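Local coordinates for glycoside hydrolase family 61 (Trichoderma reesei QM6a, PDB 5O2X), which probably cleaves cellulose oxidatively as a copper-dependent lytic polysaccharide monooxygenase of the AA9 family, at residues V12-Y17 with G65-K70. Residues are numbered along the deposited sequence; the frame is centred on the assembly and turned at random.
Sequences VWYQAY and GHASVK. With MAN (alpha-D-mannopyranose), chain R; MAN (alpha-D-mannopyranose), chain P.
Tyr14 and Ala67 meet in a CH-pi contact: the Ala67 methyl sits over one face of the phenol ring, CB 3.9 Å from its centroid and displaced toward the rim, 3.7 Å from Tyr14 CZ. Tyr14 CG lies opposite the carbonyl carbon (chi1 -67°), which carries the ring across to strand 67-70, while Ile9 and Ala243 also touch its side chain.

Polar bridging continues from the ring's far end. A water joins Tyr14 OH (2.6 Å) to Ser68 O, and a protein-linked mannose supplies a second bridge. Its O2 hydrogen-bonds Tyr14 OH at 2.7 Å and takes an almost straight N-H bond from Ser68 N (2.9 Å, 178°); in one of its two conformers, Ser68 OG donates to the ring oxygen O5 (2.8 Å).

Sugar-aromatic packing occupies strand 12-15's other side, where O4 of another mannose sits over one face of the Trp13 indole, 3.3 Å from Trp13 NE1, and C6 approaches Trp13 CH2. Cutting the indole back to an alanine is likely to leave that mannose without its aromatic platform and open a gap beside Thr242.

Strand 12-15 pairs with strand 241-243, and strand 67-70 belongs to the second sheet; the contact thus joins the two sheets of the AA9 beta-sandwich, with the protein-linked mannose bridging Tyr14 and Ser68 at its margin.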
ATOM      1  N   VAL A  12      -5.038  12.353  12.460  1.00  6.30           N
ATOM      2  CA  VAL A  12      -3.995  13.318  12.122  1.00  6.09           C
ATOM      3  C   VAL A  12      -3.654  13.160  10.638  1.00  5.28           C
ATOM      4  O   VAL A  12      -3.184  12.104  10.210  1.00  5.25           O
ATOM      5  CB  VAL A  12      -2.757  13.117  13.003  1.00  6.09           C
ATOM      6  CG1 VAL A  12      -1.644  14.054  12.585  1.00  6.73           C
ATOM      7  CG2 VAL A  12      -3.074  13.259  14.471  1.00  7.94           C
ATOM      8  N   TRP A  13      -3.920  14.203   9.881  1.00  5.43           N
ATOM      9  CA  TRP A  13      -3.746  14.223   8.444  1.00  5.23           C
ATOM     10  C   TRP A  13      -2.275  14.558   8.087  1.00  5.13           C
ATOM     11  O   TRP A  13      -1.732  15.541   8.596  1.00  6.13           O
ATOM     12  CB  TRP A  13      -4.654  15.327   7.880  1.00  6.01           C
ATOM     13  CG  TRP A  13      -4.822  15.441   6.387  1.00  7.56           C
ATOM     14  CD1 TRP A  13      -5.892  15.027   5.679  1.00  8.82           C
ATOM     15  CD2 TRP A  13      -3.980  16.138   5.459  1.00  8.62           C
ATOM     16  NE1 TRP A  13      -5.765  15.398   4.367  1.00 10.23           N
ATOM     17  CE2 TRP A  13      -4.631  16.127   4.202  1.00  9.74           C
ATOM     18  CE3 TRP A  13      -2.784  16.847   5.576  1.00 10.63           C
ATOM     19  CZ2 TRP A  13      -4.072  16.765   3.054  1.00 11.20           C
ATOM     20  CZ3 TRP A  13      -2.279  17.503   4.439  1.00 12.23           C
ATOM     21  CH2 TRP A  13      -2.918  17.445   3.249  1.00 13.02           C
ATOM     22  N   TYR A  14      -1.736  13.773   7.170  1.00  4.78           N
ATOM     23  CA  TYR A  14      -0.425  14.015   6.556  1.00  4.96           C
ATOM     24  C   TYR A  14      -0.579  14.120   5.057  1.00  5.22           C
ATOM     25  O   TYR A  14      -1.189  13.250   4.424  1.00  5.24           O
ATOM     26  CB  TYR A  14       0.563  12.872   6.832  1.00  5.19           C
ATOM     27  CG  TYR A  14       0.967  12.741   8.277  1.00  5.17           C
ATOM     28  CD1 TYR A  14       0.164  12.087   9.186  1.00  5.01           C
ATOM     29  CD2 TYR A  14       2.174  13.278   8.717  1.00  5.20           C
ATOM     30  CE1 TYR A  14       0.550  11.965  10.533  1.00  5.18           C
ATOM     31  CE2 TYR A  14       2.558  13.188  10.037  1.00  5.50           C
ATOM     32  CZ  TYR A  14       1.741  12.525  10.948  1.00  5.36           C
ATOM     33  OH  TYR A  14       2.148  12.436  12.257  1.00  6.79           O
ATOM     34  N   GLN A  15       0.066  15.127   4.479  1.00  5.35           N
ATOM     35  CA  GLN A  15       0.141  15.246   3.037  0.73  5.44           C
ATOM     36  C   GLN A  15       0.942  14.073   2.479  1.00  5.05           C
ATOM     37  O   GLN A  15       2.052  13.802   2.925  1.00  6.04           O
ATOM     38  CB  GLN A  15       0.822  16.557   2.691  0.73  6.05           C
ATOM     39  CG  GLN A  15       0.815  16.927   1.210  0.73  6.49           C
ATOM     40  CD  GLN A  15       1.459  18.290   0.956  0.73  7.88           C
ATOM     41  OE1 GLN A  15       2.295  18.760   1.713  0.73 10.01           O
ATOM     42  NE2 GLN A  15       1.082  18.895  -0.152  0.73  9.57           N
ATOM     43  N   ALA A  16       0.402  13.396   1.477  1.00  4.65           N
ATOM     44  CA  ALA A  16       1.150  12.341   0.821  1.00  5.14           C
ATOM     45  C   ALA A  16       2.003  12.913  -0.324  1.00  4.65           C
ATOM     46  O   ALA A  16       1.907  14.095  -0.644  1.00  5.29           O
ATOM     47  CB  ALA A  16       0.189  11.272   0.284  1.00  6.30           C
ATOM     48  N   TYR A  17       2.826  12.068  -0.923  1.00  5.31           N
ATOM     49  CA  TYR A  17       3.471  12.492  -2.168  1.00  5.21           C
ATOM     50  C   TYR A  17       2.429  12.603  -3.262  1.00  5.13           C
ATOM     51  O   TYR A  17       1.621  11.697  -3.419  1.00  7.59           O
ATOM     52  CB  TYR A  17       4.568  11.504  -2.578  1.00  5.53           C
ATOM     53  CG  TYR A  17       5.313  11.981  -3.788  1.00  5.38           C
ATOM     54  CD1 TYR A  17       6.216  13.026  -3.664  1.00  5.92           C
ATOM     55  CD2 TYR A  17       5.088  11.474  -5.073  1.00  5.45           C
ATOM     56  CE1 TYR A  17       6.877  13.534  -4.764  1.00  6.00           C
ATOM     57  CE2 TYR A  17       5.745  11.987  -6.181  1.00  5.54           C
ATOM     58  CZ  TYR A  17       6.607  13.041  -6.023  1.00  6.06           C
ATOM     59  OH  TYR A  17       7.230  13.556  -7.134  1.00  7.47           O
ATOM     60  N   GLY A  65      10.920  12.415   5.325  1.00  5.15           N
ATOM     61  CA  GLY A  65      10.473  12.455   6.709  1.00  5.32           C
ATOM     62  C   GLY A  65       9.525  11.290   6.980  1.00  4.83           C
ATOM     63  O   GLY A  65       9.296  10.444   6.121  1.00  5.10           O
ATOM     64  N   HIS A  66       8.974  11.280   8.205  1.00  5.10           N
ATOM     65  CA  HIS A  66       8.166  10.156   8.639  1.00  5.17           C
ATOM     66  C   HIS A  66       7.026  10.601   9.540  1.00  4.94           C
ATOM     67  O   HIS A  66       7.039  11.712  10.098  1.00  5.52           O
ATOM     68  CB  HIS A  66       9.016   9.102   9.354  1.00  5.45           C
ATOM     69  CG  HIS A  66       9.735   9.611  10.548  1.00  5.91           C
ATOM     70  ND1 HIS A  66      11.024  10.073  10.472  1.00  6.77           N
ATOM     71  CD2 HIS A  66       9.326   9.833  11.819  1.00  7.12           C
ATOM     72  CE1 HIS A  66      11.393  10.524  11.659  1.00  7.79           C
ATOM     73  NE2 HIS A  66      10.386  10.396  12.500  1.00  7.89           N
ATOM     74  N   ALA A  67       6.049   9.711   9.688  1.00  5.07           N
ATOM     75  CA  ALA A  67       4.967   9.899  10.625  1.00  5.30           C
ATOM     76  C   ALA A  67       5.184   9.036  11.852  1.00  5.34           C
ATOM     77  O   ALA A  67       5.372   7.827  11.735  1.00  6.16           O
ATOM     78  CB  ALA A  67       3.620   9.518  10.003  1.00  5.56           C
ATOM     79  N   SER A  68       5.120   9.630  13.032  0.76  6.42           N
ATOM     80  CA  SER A  68       5.304   8.861  14.271  0.76  7.40           C
ATOM     81  C   SER A  68       3.936   8.330  14.701  0.76  7.66           C
ATOM     82  O   SER A  68       3.035   9.109  14.877  0.76  8.63           O
ATOM     83  CB  SER A  68       5.992   9.758  15.316  0.76  7.41           C
ATOM     84  OG  SER A  68       7.335  10.040  14.963  0.76  8.06           O
ATOM     85  N   VAL A  69       3.831   7.007  14.919  1.00  7.17           N
ATOM     86  CA  VAL A  69       2.617   6.329  15.275  0.75  8.11           C
ATOM     87  C   VAL A  69       2.858   5.369  16.419  1.00  8.84           C
ATOM     88  O   VAL A  69       4.005   4.986  16.739  1.00  9.33           O
ATOM     89  CB  VAL A  69       2.089   5.540  14.113  0.75  8.60           C
ATOM     90  CG1 VAL A  69       2.058   6.406  12.889  0.75  9.25           C
ATOM     91  CG2 VAL A  69       2.918   4.324  13.848  0.75  8.24           C
ATOM     92  N   LYS A  70       1.752   5.018  17.062  0.67  9.48           N
ATOM     93  CA  LYS A  70       1.763   4.017  18.123  0.67 10.42           C
ATOM     94  C   LYS A  70       1.242   2.705  17.575  0.67  9.61           C
ATOM     95  O   LYS A  70       0.267   2.675  16.804  0.67  9.96           O
ATOM     96  CB  LYS A  70       0.902   4.458  19.288  0.67 12.11           C
ATOM     97  CG  LYS A  70       1.474   5.705  20.030  0.67 13.38           C
ATOM     98  CD  LYS A  70       0.590   6.209  21.181  0.67 16.41           C
ATOM     99  CE  LYS A  70       1.312   7.096  22.181  0.67 18.83           C
ATOM    100  NZ  LYS A  70       0.668   6.950  23.508  0.67 20.10           N
TER
HETATM  101  C1  MAN R 317       6.877  13.175  13.021  1.00  5.63           C
HETATM  102  C2  MAN R 317       5.440  13.623  13.023  1.00  5.32           C
HETATM  103  C3  MAN R 317       5.179  14.655  14.090  1.00  5.37           C
HETATM  104  C4  MAN R 317       5.718  14.174  15.443  1.00  5.71           C
HETATM  105  C5  MAN R 317       7.167  13.709  15.345  1.00  5.42           C
HETATM  106  C6  MAN R 317       7.638  13.070  16.642  1.00  6.66           C
HETATM  107  O2  MAN R 317       4.644  12.440  13.250  1.00  5.82           O
HETATM  108  O3  MAN R 317       3.791  14.936  14.171  1.00  5.99           O
HETATM  109  O4  MAN R 317       5.655  15.242  16.380  1.00  7.40           O
HETATM  110  O5  MAN R 317       7.310  12.730  14.300  1.00  5.47           O
HETATM  111  O6  MAN R 317       8.998  12.698  16.559  1.00  7.25           O
HETATM  112  C1  MAN P 315      -5.000  20.182   8.672  0.76 15.23           C
HETATM  113  C2  MAN P 315      -6.469  19.916   8.897  0.76 18.85           C
HETATM  114  C3  MAN P 315      -6.849  18.876   7.834  0.76 19.94           C
HETATM  115  C4  MAN P 315      -6.458  19.293   6.430  0.76 19.67           C
HETATM  116  C5  MAN P 315      -5.002  19.633   6.359  0.76 20.00           C
HETATM  117  C6  MAN P 315      -4.603  20.149   4.986  0.76 23.48           C
HETATM  118  O2  MAN P 315      -7.147  21.174   8.771  0.76 20.85           O
HETATM  119  O3  MAN P 315      -8.244  18.754   7.846  0.76 27.00           O
HETATM  120  O4  MAN P 315      -6.824  18.383   5.420  0.76 21.17           O
HETATM  121  O5  MAN P 315      -4.782  20.624   7.345  0.76 18.08           O
HETATM  122  O6  MAN P 315      -3.322  20.784   5.110  0.76 31.52           O
HETATM  123  O   HOH W   1       1.029  10.944  14.057  0.98  6.91           O